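Local coordinates for protein-glutamine gamma-glutamyltransferase (Pagrus major, PDB 1G0D) that probably cross-links proteins in a calcium-dependent reaction, joining peptide-bound glutamine to the amino group of lysine or to other primary amines, at residues A297-N305 and D355-D363; E555-A563 and M575-T584. All coordinates share one frame; numbering follows the deposited sequence.

Interaction 1: A297-N305 and D355-D363; sequences ASAHDVDGN and DPTPQELSD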
loop_
_atom_site.group_PDB
_atom_site.type_symbol
_atom_site.label_atom_id
_atom_site.label_comp_id
_atom_site.label_asym_id
_atom_site.label_seq_id
_atom_site.Cartn_x
_atom_site.Cartn_y
_atom_site.Cartn_z
ATOM N N ALA A 297 4.492 15.032 -3.713
ATOM C CA ALA A 297 3.803 16.257 -4.136
ATOM C C ALA A 297 2.482 15.757 -4.771
ATOM O O ALA A 297 2.249 15.822 -5.985
ATOM C CB ALA A 297 4.661 17.054 -5.152
ATOM N N SER A 298 1.621 15.233 -3.907
ATOM C CA SER A 298 0.353 14.676 -4.323
ATOM C C SER A 298 -0.828 15.605 -4.359
ATOM O O SER A 298 -1.248 16.099 -3.339
ATOM C CB SER A 298 -0.000 13.534 -3.405
ATOM O OG SER A 298 0.009 12.333 -4.139
ATOM N N ALA A 299 -1.397 15.821 -5.529
ATOM C CA ALA A 299 -2.580 16.668 -5.612
ATOM C C ALA A 299 -3.857 15.923 -5.185
ATOM O O ALA A 299 -4.874 15.926 -5.891
ATOM C CB ALA A 299 -2.737 17.193 -7.003
ATOM N N HIS A 300 -3.815 15.307 -4.011
ATOM C CA HIS A 300 -4.986 14.588 -3.507
ATOM C C HIS A 300 -6.145 15.510 -3.125
ATOM O O HIS A 300 -7.316 15.227 -3.387
ATOM C CB HIS A 300 -4.618 13.789 -2.275
ATOM C CG HIS A 300 -5.696 12.859 -1.852
ATOM N ND1 HIS A 300 -6.142 11.829 -2.656
ATOM C CD2 HIS A 300 -6.437 12.804 -0.722
ATOM C CE1 HIS A 300 -7.112 11.180 -2.037
ATOM N NE2 HIS A 300 -7.311 11.752 -0.862
ATOM N N ASP A 301 -5.761 16.586 -2.443
ATOM C CA ASP A 301 -6.600 17.668 -1.900
ATOM C C ASP A 301 -7.553 18.367 -2.861
ATOM O O ASP A 301 -8.632 18.810 -2.482
ATOM C CB ASP A 301 -5.663 18.738 -1.382
ATOM C CG ASP A 301 -4.575 19.100 -2.420
ATOM O OD1 ASP A 301 -3.574 18.360 -2.495
ATOM O OD2 ASP A 301 -4.713 20.108 -3.167
ATOM N N VAL A 302 -7.072 18.507 -4.087
ATOM C CA VAL A 302 -7.713 19.175 -5.210
ATOM C C VAL A 302 -9.115 18.641 -5.607
ATOM O O VAL A 302 -9.919 19.321 -6.269
ATOM C CB VAL A 302 -6.652 19.139 -6.357
ATOM C CG1 VAL A 302 -7.182 18.527 -7.605
ATOM C CG2 VAL A 302 -6.097 20.512 -6.556
ATOM N N ASP A 303 -9.427 17.422 -5.180
ATOM C CA ASP A 303 -10.722 16.863 -5.502
ATOM C C ASP A 303 -11.021 16.873 -7.010
ATOM O O ASP A 303 -12.040 17.398 -7.483
ATOM C CB ASP A 303 -11.800 17.621 -4.764
ATOM C CG ASP A 303 -13.069 16.824 -4.640
ATOM O OD1 ASP A 303 -12.994 15.672 -4.134
ATOM O OD2 ASP A 303 -14.135 17.349 -5.054
ATOM N N GLY A 304 -10.098 16.300 -7.766
ATOM C CA GLY A 304 -10.301 16.196 -9.186
ATOM C C GLY A 304 -10.170 17.410 -10.053
ATOM O O GLY A 304 -10.263 17.246 -11.251
ATOM N N ASN A 305 -9.954 18.595 -9.502
ATOM C CA ASN A 305 -9.817 19.777 -10.339
ATOM C C ASN A 305 -8.422 20.023 -10.851
ATOM O O ASN A 305 -7.488 20.156 -10.088
ATOM C CB ASN A 305 -10.290 20.987 -9.587
ATOM C CG ASN A 305 -11.753 21.032 -9.520
ATOM O OD1 ASN A 305 -12.399 21.467 -10.464
ATOM N ND2 ASN A 305 -12.315 20.541 -8.418
ATOM N N ASP A 355 -6.788 3.127 -5.387
ATOM C CA ASP A 355 -6.455 3.976 -4.259
ATOM C C ASP A 355 -7.487 3.753 -3.160
ATOM O O ASP A 355 -8.643 4.143 -3.295
ATOM C CB ASP A 355 -6.440 5.426 -4.714
ATOM C CG ASP A 355 -5.712 6.333 -3.748
ATOM O OD1 ASP A 355 -5.388 5.884 -2.635
ATOM O OD2 ASP A 355 -5.463 7.501 -4.102
ATOM N N PRO A 356 -7.081 3.095 -2.053
ATOM C CA PRO A 356 -8.031 2.838 -0.953
ATOM C C PRO A 356 -8.450 4.105 -0.166
ATOM O O PRO A 356 -9.502 4.115 0.498
ATOM C CB PRO A 356 -7.296 1.816 -0.066
ATOM C CG PRO A 356 -5.993 1.458 -0.805
ATOM C CD PRO A 356 -5.730 2.567 -1.759
ATOM N N THR A 357 -7.604 5.142 -0.240
ATOM C CA THR A 357 -7.830 6.411 0.415
ATOM C C THR A 357 -9.008 7.114 -0.234
ATOM O O THR A 357 -8.977 7.436 -1.433
ATOM C CB THR A 357 -6.607 7.297 0.318
ATOM O OG1 THR A 357 -5.463 6.609 0.860
ATOM C CG2 THR A 357 -6.839 8.565 1.107
ATOM N N PRO A 358 -10.070 7.365 0.552
ATOM C CA PRO A 358 -11.240 8.028 -0.027
ATOM C C PRO A 358 -10.886 9.354 -0.662
ATOM O O PRO A 358 -9.912 10.005 -0.277
ATOM C CB PRO A 358 -12.233 8.153 1.153
ATOM C CG PRO A 358 -11.792 7.074 2.138
ATOM C CD PRO A 358 -10.267 7.064 1.987
ATOM N N GLN A 359 -11.669 9.726 -1.664
ATOM C CA GLN A 359 -11.440 10.960 -2.369
ATOM C C GLN A 359 -11.951 12.084 -1.551
ATOM O O GLN A 359 -13.039 12.020 -0.963
ATOM C CB GLN A 359 -12.115 11.000 -3.724
ATOM C CG GLN A 359 -11.651 12.227 -4.523
ATOM C CD GLN A 359 -10.096 12.458 -4.600
ATOM O OE1 GLN A 359 -9.342 11.605 -5.103
ATOM N NE2 GLN A 359 -9.637 13.639 -4.126
ATOM N N GLU A 360 -11.104 13.109 -1.517
ATOM C CA GLU A 360 -11.311 14.342 -0.787
ATOM C C GLU A 360 -12.738 14.730 -0.399
ATOM O O GLU A 360 -13.162 14.532 0.744
ATOM C CB GLU A 360 -10.639 15.497 -1.560
ATOM C CG GLU A 360 -9.159 15.677 -1.200
ATOM C CD GLU A 360 -8.935 16.477 0.091
ATOM O OE1 GLU A 360 -9.916 17.017 0.648
ATOM O OE2 GLU A 360 -7.772 16.568 0.542
ATOM N N LEU A 361 -13.486 15.222 -1.379
ATOM C CA LEU A 361 -14.790 15.734 -1.099
ATOM C C LEU A 361 -16.151 14.998 -1.137
ATOM O O LEU A 361 -17.171 15.599 -1.482
ATOM C CB LEU A 361 -14.851 17.076 -1.819
ATOM C CG LEU A 361 -14.001 18.199 -1.151
ATOM C CD1 LEU A 361 -13.152 17.687 0.011
ATOM C CD2 LEU A 361 -13.087 18.858 -2.182
ATOM N N SER A 362 -16.161 13.706 -0.812
ATOM C CA SER A 362 -17.410 12.926 -0.610
ATOM C C SER A 362 -16.862 12.123 0.519
ATOM O O SER A 362 -16.219 11.085 0.308
ATOM C CB SER A 362 -17.811 11.992 -1.736
ATOM O OG SER A 362 -19.213 11.721 -1.595
ATOM N N ASP A 363 -17.154 12.625 1.718
ATOM C CA ASP A 363 -16.557 12.139 2.948
ATOM C C ASP A 363 -16.331 10.663 3.274
ATOM O O ASP A 363 -17.246 9.916 3.632
ATOM C CB ASP A 363 -17.114 12.960 4.160
ATOM C CG ASP A 363 -18.496 12.523 4.658
ATOM O OD1 ASP A 363 -19.504 12.612 3.918
ATOM O OD2 ASP A 363 -18.562 12.123 5.843
HETATM O O HOH W 1 -17.423 16.951 -3.980
#

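Interaction 2: E555-A563 and M575-T584; sequences EHHLIRVKA and MTVANIPLST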
loop_
_atom_site.group_PDB
_atom_site.type_symbol
_atom_site.label_atom_id
_atom_site.label_comp_id
_atom_site.label_asym_id
_atom_site.label_seq_id
_atom_site.Cartn_x
_atom_site.Cartn_y
_atom_site.Cartn_z
ATOM N N GLU A 555 4.284 13.283 14.945
ATOM C CA GLU A 555 5.006 12.012 14.889
ATOM C C GLU A 555 5.976 11.920 13.715
ATOM O O GLU A 555 6.938 11.155 13.771
ATOM C CB GLU A 555 4.018 10.868 14.786
ATOM C CG GLU A 555 3.218 10.929 13.512
ATOM C CD GLU A 555 1.778 11.334 13.737
ATOM O OE1 GLU A 555 0.981 11.168 12.786
ATOM O OE2 GLU A 555 1.446 11.813 14.852
ATOM N N HIS A 556 5.726 12.683 12.654
ATOM C CA HIS A 556 6.612 12.648 11.496
ATOM C C HIS A 556 7.693 13.711 11.607
ATOM O O HIS A 556 8.587 13.772 10.780
ATOM C CB HIS A 556 5.827 12.809 10.169
ATOM C CG HIS A 556 5.162 11.541 9.681
ATOM N ND1 HIS A 556 5.244 10.338 10.349
ATOM C CD2 HIS A 556 4.365 11.312 8.607
ATOM C CE1 HIS A 556 4.528 9.423 9.715
ATOM N NE2 HIS A 556 3.984 9.989 8.656
ATOM N N HIS A 557 7.616 14.562 12.619
ATOM C CA HIS A 557 8.650 15.589 12.797
ATOM C C HIS A 557 8.955 16.420 11.538
ATOM O O HIS A 557 10.118 16.529 11.121
ATOM C CB HIS A 557 9.957 14.932 13.285
ATOM C CG HIS A 557 9.746 13.756 14.185
ATOM N ND1 HIS A 557 9.704 13.869 15.558
ATOM C CD2 HIS A 557 9.519 12.453 13.911
ATOM C CE1 HIS A 557 9.458 12.687 16.091
ATOM N NE2 HIS A 557 9.342 11.809 15.111
ATOM N N LEU A 558 7.918 17.034 10.960
ATOM C CA LEU A 558 8.056 17.837 9.742
ATOM C C LEU A 558 7.971 19.371 9.892
ATOM O O LEU A 558 7.100 19.911 10.580
ATOM C CB LEU A 558 6.989 17.410 8.749
ATOM C CG LEU A 558 7.103 16.101 7.995
ATOM C CD1 LEU A 558 5.690 15.754 7.533
ATOM C CD2 LEU A 558 8.093 16.223 6.803
ATOM N N ILE A 559 8.854 20.077 9.201
ATOM C CA ILE A 559 8.853 21.519 9.250
ATOM C C ILE A 559 8.846 22.066 7.834
ATOM O O ILE A 559 9.797 21.888 7.077
ATOM C CB ILE A 559 10.099 22.038 10.026
ATOM C CG1 ILE A 559 9.887 21.808 11.533
ATOM C CG2 ILE A 559 10.334 23.526 9.736
ATOM C CD1 ILE A 559 11.132 21.911 12.346
ATOM N N ARG A 560 7.767 22.739 7.467
ATOM C CA ARG A 560 7.687 23.307 6.135
ATOM C C ARG A 560 8.279 24.716 6.140
ATOM O O ARG A 560 7.756 25.592 6.805
ATOM C CB ARG A 560 6.231 23.367 5.697
ATOM C CG ARG A 560 6.016 23.645 4.222
ATOM C CD ARG A 560 4.568 23.375 3.891
ATOM N NE ARG A 560 4.300 21.950 3.755
ATOM C CZ ARG A 560 3.119 21.435 3.418
ATOM N NH1 ARG A 560 2.967 20.116 3.311
ATOM N NH2 ARG A 560 2.087 22.238 3.192
ATOM N N VAL A 561 9.377 24.930 5.424
ATOM C CA VAL A 561 9.992 26.248 5.339
ATOM C C VAL A 561 9.591 26.868 4.013
ATOM O O VAL A 561 9.583 26.179 2.995
ATOM C CB VAL A 561 11.517 26.147 5.390
ATOM C CG1 VAL A 561 12.146 27.532 5.264
ATOM C CG2 VAL A 561 11.933 25.478 6.687
ATOM N N LYS A 562 9.224 28.148 4.027
ATOM C CA LYS A 562 8.827 28.870 2.808
ATOM C C LYS A 562 9.595 30.173 2.662
ATOM O O LYS A 562 9.962 30.803 3.635
ATOM C CB LYS A 562 7.337 29.191 2.827
ATOM C CG LYS A 562 6.469 27.982 3.046
ATOM C CD LYS A 562 4.997 28.369 2.968
ATOM C CE LYS A 562 4.078 27.174 3.094
ATOM N NZ LYS A 562 2.713 27.549 2.658
ATOM N N ALA A 563 9.852 30.590 1.446
ATOM C CA ALA A 563 10.581 31.829 1.298
ATOM C C ALA A 563 9.922 32.563 0.162
ATOM O O ALA A 563 9.555 31.958 -0.844
ATOM C CB ALA A 563 12.048 31.560 0.987
ATOM N N MET A 575 8.563 32.330 -5.060
ATOM C CA MET A 575 8.404 31.472 -3.887
ATOM C C MET A 575 9.129 30.134 -4.040
ATOM O O MET A 575 9.433 29.694 -5.150
ATOM C CB MET A 575 6.913 31.210 -3.613
ATOM C CG MET A 575 6.545 31.029 -2.125
ATOM S SD MET A 575 5.039 30.031 -1.863
ATOM C CE MET A 575 4.531 29.741 -3.614
ATOM N N THR A 576 9.409 29.500 -2.908
ATOM C CA THR A 576 10.066 28.210 -2.877
ATOM C C THR A 576 9.754 27.586 -1.542
ATOM O O THR A 576 9.929 28.203 -0.505
ATOM C CB THR A 576 11.579 28.322 -3.021
ATOM O OG1 THR A 576 11.902 28.762 -4.345
ATOM C CG2 THR A 576 12.202 26.977 -2.822
ATOM N N VAL A 577 9.268 26.361 -1.550
ATOM C CA VAL A 577 8.958 25.724 -0.292
ATOM C C VAL A 577 9.811 24.494 -0.089
ATOM O O VAL A 577 10.248 23.892 -1.045
ATOM C CB VAL A 577 7.480 25.353 -0.240
ATOM C CG1 VAL A 577 7.165 24.627 1.064
ATOM C CG2 VAL A 577 6.673 26.613 -0.336
ATOM N N ALA A 578 10.082 24.156 1.161
ATOM C CA ALA A 578 10.879 22.990 1.482
ATOM C C ALA A 578 10.274 22.334 2.699
ATOM O O ALA A 578 9.843 23.023 3.617
ATOM C CB ALA A 578 12.306 23.401 1.778
ATOM N N ASN A 579 10.199 21.013 2.701
ATOM C CA ASN A 579 9.667 20.315 3.862
ATOM C C ASN A 579 10.815 19.585 4.458
ATOM O O ASN A 579 11.450 18.777 3.784
ATOM C CB ASN A 579 8.607 19.316 3.471
ATOM C CG ASN A 579 7.295 19.968 3.228
ATOM O OD1 ASN A 579 6.477 20.073 4.136
ATOM N ND2 ASN A 579 7.081 20.429 2.002
ATOM N N ILE A 580 11.089 19.871 5.723
ATOM C CA ILE A 580 12.198 19.233 6.369
ATOM C C ILE A 580 11.789 18.118 7.302
ATOM O O ILE A 580 11.123 18.346 8.293
ATOM C CB ILE A 580 13.024 20.248 7.154
ATOM C CG1 ILE A 580 13.324 21.451 6.268
ATOM C CG2 ILE A 580 14.332 19.621 7.612
ATOM C CD1 ILE A 580 14.220 22.500 6.906
ATOM N N PRO A 581 12.112 16.869 6.944
ATOM C CA PRO A 581 11.772 15.760 7.827
ATOM C C PRO A 581 12.948 15.544 8.836
ATOM O O PRO A 581 14.064 15.166 8.454
ATOM C CB PRO A 581 11.569 14.598 6.855
ATOM C CG PRO A 581 12.235 15.009 5.582
ATOM C CD PRO A 581 12.723 16.397 5.694
ATOM N N LEU A 582 12.703 15.823 10.112
ATOM C CA LEU A 582 13.739 15.665 11.127
ATOM C C LEU A 582 13.818 14.168 11.468
ATOM O O LEU A 582 12.797 13.559 11.802
ATOM C CB LEU A 582 13.386 16.500 12.370
ATOM C CG LEU A 582 13.710 17.999 12.485
ATOM C CD1 LEU A 582 13.736 18.643 11.170
ATOM C CD2 LEU A 582 12.665 18.675 13.293
ATOM N N SER A 583 15.026 13.590 11.403
ATOM C CA SER A 583 15.231 12.148 11.638
ATOM C C SER A 583 15.147 11.600 13.047
ATOM O O SER A 583 15.393 12.314 14.000
ATOM C CB SER A 583 16.578 11.684 11.040
ATOM O OG SER A 583 17.640 12.613 11.176
ATOM N N THR A 584 14.794 10.319 13.170
ATOM C CA THR A 584 14.746 9.650 14.469
ATOM C C THR A 584 15.914 8.658 14.441
ATOM O O THR A 584 16.383 8.269 13.369
ATOM C CB THR A 584 13.430 8.902 14.712
ATOM O OG1 THR A 584 13.032 8.234 13.512
ATOM C CG2 THR A 584 12.331 9.880 15.141
#

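Interaction 1: A297-N305 and D355-D363
Thr357 meets the ring of His300 through its methyl: CG2 lies 3.8 Å from NE2, at an oblique angle to the ring. Next along the chain, the carbonyl of Pro358 lies at the ring edge, in its plane. His300 NE2 donates to Pro358 O over 3.2 Å, a weak and bent bond. Glu393 takes the ND1 side, so the two nitrogens together limit the ring's rotation, the NE2 link being the weaker. Gln359 folds back at chi2 (49°) and brings its amide NE2 over one face of the same ring, offset toward the rim, the two planes 45° apart. Its NE2 donates to the backbone O of His300, though the place of that oxygen is less certain. Glu360 also bends at chi2, and its OE2 reaches Asp301 CB at 3.6 Å. Leu361 closes the contact. Its backbone N gives a fairly straight 2.8 Å bond to Asp303 OD1, arriving from above the carboxylate plane. A water joins Leu361 O to Asp303 OD2, the latter link weak. The first segment presents these groups from a type I turn, His300 to Asp303. Asp355, at the head of the second segment, bonds His332, and Thr357 packs on Cys272 and His332. The arrangement belongs to the Cys-His-Asp catalytic triad site of the transglutaminase core, where the loop following the triad aspartate is held against a neighbouring turn.

Interaction 2: E555-A563 and M575-T584
Arg560 and Asn579 form the polar centre of this antiparallel hairpin. Arg560 NE donates to Asn579 OD1 at 2.9 Å, with a nearly linear angle of 176°. The bond uses a lone pair in the amide's carbonyl plane and meets the guanidinium at its edge, the two flat groups standing 84° apart. Arg560 CG, anti to the backbone N (chi1 -167°), rests 3.5 Å from Val577 CG1. Beside it Lys562 runs alongside Val577, and Lys562 CG lies 3.7 Å from Val577 CG2. The face bearing Ile559, Val561 and Ile580 is largely apolar: Val561 CG2 touches Ile580 CD1 at 3.8 Å, and just beyond the strand Ile559 CD1 touches Leu582 CD2 at 3.7 Å. Paired backbone bonds join Ile559 with Ile580, Val561 with Ala578, and Ala563 with Thr576. Past the strand end, Leu582 N bonds His557 O at 2.9 Å. Thr584 crosses His557 at about a right angle, its CG2 near His557 NE2, which bonds to Lys671 O. Farther out, Asp326 makes salt bridges with Arg560 NH2 and Lys562 NZ, while Arg560 NH1 donates to Ser517 OG and Asn330 OD1. Ile477 and His479 pack on the apolar face. Ala578 to Pro581 probably belong to a GTP site. With NE, NH1 and NH2 all engaged, the buried guanidinium is held in orientation, and Asp326 probably offsets the positive charge of both basic side chains.

In the fold
Interaction 1 comes first along the chain, and interaction 2 opens after it has closed. Their centres lie 22 Å apart and their nearest atoms about 8 Å, without touching. Interaction 1 joins two loops of the catalytic core: one follows strand 290-298, the other strand 350-355, both in the same four-stranded antiparallel sheet. Interaction 2 pairs strands 558-566 and 573-581 within a different, mixed sheet. Strand 329-339 separates 290-298 from 350-355 in the first sheet and touches both contacts: His332 and Trp329 meet interaction 1, and Asn330 bonds Arg560 of interaction 2. This strand, which carries the active-site His332, thus links the core to the hairpin of the probable GTP site.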